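PDB 5NMU: Cbs-cp12 from Microcystis aeruginosa PCC 7806, which joins a pair of CBS domains to a CP12 domain, assembles as a hexamer and probably takes part in the redox regulation of photosynthesis. Local coordinates for residues L5-I10 with V83-E88; V91-R96 with R135-D140. All coordinates share one frame; numbering follows the deposited sequence.

Contact 1 of 2, residues L5-I10 with V83-E88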
ATOM      1  N   LEU A   5      -0.937  31.146  -8.279  1.00 46.17           N
ATOM      2  CA  LEU A   5      -1.425  30.429  -9.470  1.00 43.76           C
ATOM      3  C   LEU A   5      -2.464  29.353  -9.070  1.00 42.33           C
ATOM      4  O   LEU A   5      -2.273  28.627  -8.073  1.00 40.29           O
ATOM      5  CB  LEU A   5      -0.252  29.790 -10.206  1.00 42.76           C
ATOM      6  CG  LEU A   5      -0.565  29.274 -11.618  1.00 42.90           C
ATOM      7  CD1 LEU A   5      -0.918  30.372 -12.642  1.00 44.97           C
ATOM      8  CD2 LEU A   5       0.666  28.526 -12.105  1.00 42.53           C
ATOM      9  N   GLN A   6      -3.565  29.289  -9.825  1.00 41.37           N
ATOM     10  CA  GLN A   6      -4.699  28.427  -9.513  1.00 40.39           C
ATOM     11  C   GLN A   6      -4.820  27.250 -10.454  1.00 39.09           C
ATOM     12  O   GLN A   6      -4.407  27.347 -11.583  1.00 38.19           O
ATOM     13  CB  GLN A   6      -6.006  29.206  -9.632  1.00 42.30           C
ATOM     14  CG  GLN A   6      -6.141  30.308  -8.589  1.00 43.39           C
ATOM     15  CD  GLN A   6      -7.434  31.113  -8.698  1.00 44.24           C
ATOM     16  OE1 GLN A   6      -8.223  30.978  -9.607  1.00 44.42           O
ATOM     17  NE2 GLN A   6      -7.660  31.903  -7.722  1.00 46.03           N
ATOM     18  N   ALA A   7      -5.474  26.178  -9.983  1.00 37.29           N
ATOM     19  CA  ALA A   7      -5.810  25.000 -10.804  1.00 36.40           C
ATOM     20  C   ALA A   7      -6.453  25.384 -12.109  1.00 38.03           C
ATOM     21  O   ALA A   7      -6.033  24.918 -13.141  1.00 36.42           O
ATOM     22  CB  ALA A   7      -6.730  24.054 -10.043  1.00 34.87           C
ATOM     23  N   GLN A   8      -7.466  26.257 -12.083  1.00 40.60           N
ATOM     24  CA  GLN A   8      -8.120  26.627 -13.340  1.00 42.76           C
ATOM     25  C   GLN A   8      -7.203  27.289 -14.351  1.00 42.19           C
ATOM     26  O   GLN A   8      -7.447  27.194 -15.550  1.00 42.67           O
ATOM     27  CB  GLN A   8      -9.373  27.471 -13.135  1.00 45.98           C
ATOM     28  CG  GLN A   8      -9.150  28.918 -12.777  1.00 48.16           C
ATOM     29  CD  GLN A   8     -10.455  29.503 -12.372  1.00 52.63           C
ATOM     30  OE1 GLN A   8     -11.439  29.417 -13.147  1.00 55.14           O
ATOM     31  NE2 GLN A   8     -10.527  30.059 -11.132  1.00 53.90           N
ATOM     32  N   GLU A   9      -6.138  27.924 -13.893  1.00 41.57           N
ATOM     33  CA  GLU A   9      -5.197  28.561 -14.814  1.00 42.37           C
ATOM     34  C   GLU A   9      -4.325  27.574 -15.545  1.00 41.48           C
ATOM     35  O   GLU A   9      -3.859  27.882 -16.618  1.00 41.79           O
ATOM     36  CB  GLU A   9      -4.329  29.601 -14.098  1.00 43.20           C
ATOM     37  CG  GLU A   9      -5.179  30.722 -13.586  1.00 45.98           C
ATOM     38  CD  GLU A   9      -4.412  31.727 -12.752  1.00 48.70           C
ATOM     39  OE1 GLU A   9      -4.123  31.464 -11.578  1.00 48.16           O
ATOM     40  OE2 GLU A   9      -4.104  32.798 -13.274  1.00 54.42           O
ATOM     41  N   ILE A  10      -4.065  26.405 -14.973  1.00 39.81           N
ATOM     42  CA  ILE A  10      -3.181  25.432 -15.637  1.00 39.58           C
ATOM     43  C   ILE A  10      -3.880  24.169 -16.117  1.00 38.19           C
ATOM     44  O   ILE A  10      -3.258  23.343 -16.722  1.00 37.36           O
ATOM     45  CB  ILE A  10      -1.964  25.046 -14.731  1.00 40.08           C
ATOM     46  CG1 ILE A  10      -2.401  24.230 -13.489  1.00 38.94           C
ATOM     47  CG2 ILE A  10      -1.222  26.323 -14.323  1.00 40.17           C
ATOM     48  CD1 ILE A  10      -1.257  23.455 -12.839  1.00 39.72           C
ATOM     49  N   VAL A  83     -11.976  11.909  -6.699  1.00 34.62           N
ATOM     50  CA  VAL A  83     -11.393  13.109  -6.108  1.00 33.80           C
ATOM     51  C   VAL A  83     -11.538  14.175  -7.134  1.00 34.77           C
ATOM     52  O   VAL A  83     -11.215  13.948  -8.312  1.00 34.98           O
ATOM     53  CB  VAL A  83      -9.890  12.919  -5.814  1.00 33.76           C
ATOM     54  CG1 VAL A  83      -9.204  14.204  -5.421  1.00 32.65           C
ATOM     55  CG2 VAL A  83      -9.683  11.866  -4.735  1.00 34.83           C
ATOM     56  N   VAL A  84     -11.965  15.356  -6.690  1.00 35.66           N
ATOM     57  CA  VAL A  84     -12.191  16.518  -7.539  1.00 36.18           C
ATOM     58  C   VAL A  84     -11.352  17.716  -7.017  1.00 36.01           C
ATOM     59  O   VAL A  84     -10.960  17.764  -5.849  1.00 34.40           O
ATOM     60  CB  VAL A  84     -13.696  16.893  -7.630  1.00 37.65           C
ATOM     61  CG1 VAL A  84     -14.577  15.653  -7.808  1.00 39.02           C
ATOM     62  CG2 VAL A  84     -14.158  17.716  -6.434  1.00 39.37           C
ATOM     63  N   VAL A  85     -11.102  18.660  -7.920  1.00 35.51           N
ATOM     64  CA  VAL A  85     -10.281  19.829  -7.672  1.00 35.68           C
ATOM     65  C   VAL A  85     -11.157  21.092  -7.912  1.00 37.15           C
ATOM     66  O   VAL A  85     -11.757  21.216  -8.983  1.00 34.82           O
ATOM     67  CB  VAL A  85      -9.062  19.837  -8.622  1.00 36.21           C
ATOM     68  CG1 VAL A  85      -8.324  21.183  -8.559  1.00 35.90           C
ATOM     69  CG2 VAL A  85      -8.096  18.715  -8.258  1.00 35.73           C
ATOM     70  N   ASN A  86     -11.222  21.980  -6.891  1.00 39.10           N
ATOM     71  CA  ASN A  86     -11.851  23.337  -6.931  1.00 42.15           C
ATOM     72  C   ASN A  86     -11.006  24.189  -7.885  1.00 38.83           C
ATOM     73  O   ASN A  86      -9.781  24.143  -7.764  1.00 37.74           O
ATOM     74  CB  ASN A  86     -11.858  23.924  -5.454  1.00 46.75           C
ATOM     75  CG  ASN A  86     -12.420  25.366  -5.309  1.00 55.72           C
ATOM     76  OD1 ASN A  86     -12.348  26.269  -6.199  1.00 64.04           O
ATOM     77  ND2 ASN A  86     -12.959  25.620  -4.105  1.00 62.33           N
ATOM     78  N   PRO A  87     -11.630  24.970  -8.815  1.00 38.13           N
ATOM     79  CA  PRO A  87     -10.857  25.776  -9.772  1.00 37.05           C
ATOM     80  C   PRO A  87      -9.872  26.746  -9.139  1.00 38.23           C
ATOM     81  O   PRO A  87      -8.816  26.958  -9.732  1.00 37.14           O
ATOM     82  CB  PRO A  87     -11.917  26.513 -10.554  1.00 38.39           C
ATOM     83  CG  PRO A  87     -13.096  26.574  -9.629  1.00 39.05           C
ATOM     84  CD  PRO A  87     -13.077  25.169  -9.047  1.00 38.09           C
ATOM     85  N   GLU A  88     -10.195  27.288  -7.942  1.00 38.32           N
ATOM     86  CA  GLU A  88      -9.340  28.235  -7.216  1.00 39.65           C
ATOM     87  C   GLU A  88      -8.180  27.637  -6.413  1.00 39.00           C
ATOM     88  O   GLU A  88      -7.315  28.367  -5.875  1.00 38.83           O
ATOM     89  CB  GLU A  88     -10.212  29.089  -6.260  1.00 42.88           C
ATOM     90  CG  GLU A  88     -11.239  29.890  -7.044  1.00 46.01           C
ATOM     91  CD  GLU A  88     -11.970  30.940  -6.197  1.00 48.59           C
ATOM     92  OE1 GLU A  88     -12.625  30.570  -5.200  1.00 52.75           O
ATOM     93  OE2 GLU A  88     -11.846  32.132  -6.512  1.00 50.18           O
TER

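Contact 2 of 2, residues V91-R96 with R135-D140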
ATOM      1  N   VAL A  91      -1.951  25.725  -7.004  1.00 36.91           N
ATOM      2  CA  VAL A  91      -1.250  24.630  -7.631  1.00 36.68           C
ATOM      3  C   VAL A  91      -0.345  23.813  -6.682  1.00 36.44           C
ATOM      4  O   VAL A  91      -0.103  22.655  -6.937  1.00 36.34           O
ATOM      5  CB  VAL A  91      -0.456  25.127  -8.853  1.00 38.88           C
ATOM      6  CG1 VAL A  91      -1.397  25.682  -9.943  1.00 39.29           C
ATOM      7  CG2 VAL A  91       0.595  26.153  -8.460  1.00 40.90           C
ATOM      8  N   GLU A  92       0.221  24.411  -5.637  1.00 36.67           N
ATOM      9  CA  GLU A  92       0.981  23.617  -4.648  1.00 37.38           C
ATOM     10  C   GLU A  92       0.011  22.637  -3.918  1.00 36.49           C
ATOM     11  O   GLU A  92       0.363  21.486  -3.562  1.00 32.45           O
ATOM     12  CB  GLU A  92       1.729  24.548  -3.647  1.00 39.41           C
ATOM     13  CG  GLU A  92       0.855  25.279  -2.603  1.00 40.08           C
ATOM     14  CD  GLU A  92       0.276  26.602  -3.069  1.00 41.52           C
ATOM     15  OE1 GLU A  92      -0.071  26.739  -4.270  1.00 41.48           O
ATOM     16  OE2 GLU A  92       0.185  27.535  -2.220  1.00 46.53           O
ATOM     17  N   TYR A  93      -1.229  23.084  -3.710  1.00 35.55           N
ATOM     18  CA  TYR A  93      -2.200  22.188  -3.062  1.00 36.09           C
ATOM     19  C   TYR A  93      -2.705  21.096  -3.968  1.00 34.42           C
ATOM     20  O   TYR A  93      -3.011  20.046  -3.495  1.00 32.56           O
ATOM     21  CB  TYR A  93      -3.354  22.927  -2.434  1.00 38.04           C
ATOM     22  CG  TYR A  93      -2.934  23.739  -1.211  1.00 41.42           C
ATOM     23  CD1 TYR A  93      -2.371  23.117  -0.134  1.00 44.31           C
ATOM     24  CD2 TYR A  93      -3.129  25.104  -1.130  1.00 45.40           C
ATOM     25  CE1 TYR A  93      -1.976  23.807   0.998  1.00 47.84           C
ATOM     26  CE2 TYR A  93      -2.740  25.819   0.030  1.00 49.31           C
ATOM     27  CZ  TYR A  93      -2.161  25.127   1.085  1.00 49.20           C
ATOM     28  OH  TYR A  93      -1.713  25.691   2.247  1.00 57.32           O
ATOM     29  N   VAL A  94      -2.851  21.364  -5.267  1.00 34.27           N
ATOM     30  CA  VAL A  94      -3.311  20.327  -6.161  1.00 33.07           C
ATOM     31  C   VAL A  94      -2.231  19.204  -6.166  1.00 32.55           C
ATOM     32  O   VAL A  94      -2.574  18.003  -6.220  1.00 31.79           O
ATOM     33  CB  VAL A  94      -3.474  20.807  -7.618  1.00 32.82           C
ATOM     34  CG1 VAL A  94      -3.856  19.639  -8.549  1.00 32.10           C
ATOM     35  CG2 VAL A  94      -4.509  21.910  -7.731  1.00 34.51           C
ATOM     36  N   ALA A  95      -0.959  19.616  -6.145  1.00 32.66           N
ATOM     37  CA  ALA A  95       0.192  18.672  -6.116  1.00 34.69           C
ATOM     38  C   ALA A  95       0.090  17.812  -4.880  1.00 34.68           C
ATOM     39  O   ALA A  95       0.218  16.613  -4.944  1.00 32.81           O
ATOM     40  CB  ALA A  95       1.516  19.423  -6.107  1.00 34.84           C
ATOM     41  N   ARG A  96      -0.201  18.451  -3.755  1.00 35.75           N
ATOM     42  CA  ARG A  96      -0.254  17.749  -2.474  1.00 36.92           C
ATOM     43  C   ARG A  96      -1.435  16.809  -2.396  1.00 36.59           C
ATOM     44  O   ARG A  96      -1.250  15.688  -1.913  1.00 33.95           O
ATOM     45  CB  ARG A  96      -0.295  18.724  -1.323  1.00 40.76           C
ATOM     46  CG  ARG A  96      -0.251  18.046   0.026  1.00 42.75           C
ATOM     47  CD  ARG A  96      -0.061  19.073   1.066  1.00 46.55           C
ATOM     48  NE  ARG A  96       0.176  18.414   2.350  1.00 51.68           N
ATOM     49  CZ  ARG A  96       1.364  18.022   2.822  1.00 51.47           C
ATOM     50  NH1 ARG A  96       2.497  18.191   2.122  1.00 50.70           N
ATOM     51  NH2 ARG A  96       1.396  17.459   4.031  1.00 52.21           N
ATOM     52  N   ARG A 135       6.441  26.778   0.334  1.00 53.28           N
ATOM     53  CA  ARG A 135       6.585  25.953   1.536  1.00 56.75           C
ATOM     54  C   ARG A 135       5.189  25.733   2.146  1.00 55.14           C
ATOM     55  O   ARG A 135       4.488  26.708   2.508  1.00 51.94           O
ATOM     56  CB  ARG A 135       7.506  26.671   2.503  1.00 63.24           C
ATOM     57  CG  ARG A 135       7.652  26.021   3.864  1.00 68.24           C
ATOM     58  CD  ARG A 135       8.666  26.786   4.712  1.00 72.33           C
ATOM     59  NE  ARG A 135       9.021  26.008   5.894  1.00 74.98           N
ATOM     60  CZ  ARG A 135      10.083  26.201   6.671  1.00 76.15           C
ATOM     61  NH1 ARG A 135      10.969  27.181   6.444  1.00 76.24           N
ATOM     62  NH2 ARG A 135      10.263  25.372   7.699  1.00 78.42           N
ATOM     63  N   LEU A 136       4.757  24.477   2.182  1.00 60.36           N
ATOM     64  CA  LEU A 136       3.385  24.155   2.559  1.00 60.84           C
ATOM     65  C   LEU A 136       3.118  24.543   4.032  1.00 53.40           C
ATOM     66  O   LEU A 136       3.984  24.418   4.924  1.00 52.44           O
ATOM     67  CB  LEU A 136       3.028  22.665   2.297  1.00 65.95           C
ATOM     68  CG  LEU A 136       2.394  22.240   0.952  1.00 73.19           C
ATOM     69  CD1 LEU A 136       0.906  22.557   0.882  1.00 74.71           C
ATOM     70  CD2 LEU A 136       3.096  22.833  -0.270  1.00 76.47           C
ATOM     71  N   PHE A 137       1.933  25.104   4.224  1.00 49.02           N
ATOM     72  CA  PHE A 137       1.442  25.522   5.526  1.00 46.72           C
ATOM     73  C   PHE A 137       2.346  26.519   6.229  1.00 43.63           C
ATOM     74  O   PHE A 137       2.421  26.515   7.452  1.00 42.35           O
ATOM     75  CB  PHE A 137       1.234  24.293   6.421  1.00 44.69           C
ATOM     76  CG  PHE A 137       0.574  23.130   5.733  1.00 45.31           C
ATOM     77  CD1 PHE A 137      -0.511  23.321   4.885  1.00 47.17           C
ATOM     78  CD2 PHE A 137       0.999  21.841   5.985  1.00 44.83           C
ATOM     79  CE1 PHE A 137      -1.127  22.265   4.281  1.00 47.76           C
ATOM     80  CE2 PHE A 137       0.379  20.768   5.380  1.00 46.81           C
ATOM     81  CZ  PHE A 137      -0.692  20.976   4.544  1.00 47.82           C
ATOM     82  N   ILE A 138       3.076  27.343   5.460  1.00 45.32           N
ATOM     83  CA  ILE A 138       4.057  28.242   6.056  1.00 42.50           C
ATOM     84  C   ILE A 138       3.410  29.275   6.953  1.00 41.32           C
ATOM     85  O   ILE A 138       4.033  29.700   7.940  1.00 40.14           O
ATOM     86  CB  ILE A 138       4.962  28.905   5.009  1.00 45.34           C
ATOM     87  CG1 ILE A 138       6.214  29.458   5.709  1.00 45.17           C
ATOM     88  CG2 ILE A 138       4.205  29.953   4.159  1.00 46.37           C
ATOM     89  CD1 ILE A 138       7.197  30.179   4.823  1.00 48.34           C
ATOM     90  N   GLU A 139       2.157  29.647   6.676  1.00 42.67           N
ATOM     91  CA  GLU A 139       1.414  30.547   7.578  1.00 44.52           C
ATOM     92  C   GLU A 139       1.071  29.918   8.943  1.00 42.54           C
ATOM     93  O   GLU A 139       1.040  30.635   9.942  1.00 40.70           O
ATOM     94  CB  GLU A 139       0.157  31.164   6.921  1.00 47.69           C
ATOM     95  CG  GLU A 139       0.455  32.205   5.831  1.00 53.04           C
ATOM     96  CD  GLU A 139       1.290  33.458   6.295  1.00 55.97           C
ATOM     97  OE1 GLU A 139       1.087  34.003   7.412  1.00 55.84           O
ATOM     98  OE2 GLU A 139       2.156  33.940   5.511  1.00 59.07           O
ATOM     99  N   ASP A 140       0.799  28.611   8.971  1.00 41.40           N
ATOM    100  CA  ASP A 140       0.593  27.898  10.224  1.00 40.54           C
ATOM    101  C   ASP A 140       1.930  27.869  10.994  1.00 38.17           C
ATOM    102  O   ASP A 140       1.928  28.078  12.216  1.00 36.08           O
ATOM    103  CB  ASP A 140       0.031  26.488   9.998  1.00 42.37           C
ATOM    104  CG  ASP A 140      -1.322  26.493   9.260  1.00 45.03           C
ATOM    105  OD1 ASP A 140      -2.223  27.269   9.578  1.00 48.47           O
ATOM    106  OD2 ASP A 140      -1.489  25.733   8.304  1.00 50.81           O
TER

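Contact 1 of 2, residues L5-I10 with V83-E88
The carbonyl oxygen of P87 is gripped by one hydrogen bond from the other segment: Q8 N donates to P87 O over 2.8 Å, nearly straight at 160° and on an in-plane lone pair. The neighbouring A7 N also lies near P87 O, but at a poor angle, so Q8 N alone of this segment bonds it. Q8 CG is tucked between its own backbone N and C (chi1 76°), which lays the side chain obliquely across the proline; Q8 CB sits 3.7 Å from P87 CB, with the amide close behind. That amide is fixed from its own segment, Q8 NE2 giving a 2.9 Å bond to Q6 OE1 almost along the C=O axis. The extended chain of Q6 runs beside the backbone of E88, Q6 CG reaching E88 O at 3.5 Å. The short helix at 7-10 thus meets the loop that leads into helix 91-101, a junction within the paired CBS domains where the N-terminal end of the chain packs on the second CBS domain. On the loop side an Asx turn shapes the backbone, N86 OD1 accepting from E88 N at 3.0 Å with the donor above the carbonyl plane. Deeper in, A7 CB touches V85 CG1 at 3.6 Å, and both side chains also rest on I118 of strand 113-119. E88 points its carboxylate out of the contact, where OE1 forms a salt bridge with K112 of the second subunit.

Contact 2 of 2, residues V91-R96 with R135-D140
A type II beta turn from R135 to I138 leads into helix 138-156, with F137 at its N-cap position, and brings L136 up to the first turns of helix 91-101, their backbones nearest at E92 and L136 with 7.6 Å between the CA atoms. L136 reaches in between three side chains: its CD2 branch lies 4.0 Å from E92 CB, while CD1 lies against Y93 and packs 3.6 Å from R96 CD. The ring of Y93 presents its edge to F137, CE1 of Y93 lying 3.7 Å from CE1 of F137. R96 starts with CG anti to the backbone N (chi1 -176°) and stays extended to NE, so its guanidinium arrives at the far end of the F137 ring. There R96 NE comes within 3.5 Å of F137 CZ, the guanidinium and ring planes 79° apart, and F137 CE2 lies over one guanidinium face. An alanine here would probably loosen the packing of F137 and L136 against the helix, since the aliphatic chain and the guanidinium that meet them would be gone. L136 CB in turn lies over the centre of the F137 ring. E92 directs its carboxylate to a salt bridge with K134, just ahead of the turn. M78 of the second subunit packs on F137 and A64 of the third on L136. Helix 91-101 of the second CBS domain thereby meets the start of CP12 helix 138-156, which packs beside helix 161-178.

Along the chain both segments of contact 1 come before either segment of contact 2; the two centres lie about 13 Å apart. Helix 91-101 joins them: the loop 83-88 leads into it, and its first turns carry one side of contact 2. The two also touch directly, L5 O probably accepting a hydrogen bond from V91 N at 3.1 Å, while A7 and I10 pack on V94 and V91. Contact 1 lies inside the CBS pair, tying its N-terminal end to the second CBS domain; contact 2 passes from that domain to the CP12 helices. Both reach the second subunit, so the path from CBS core to CP12 domain runs beside a subunit interface of the hexamer.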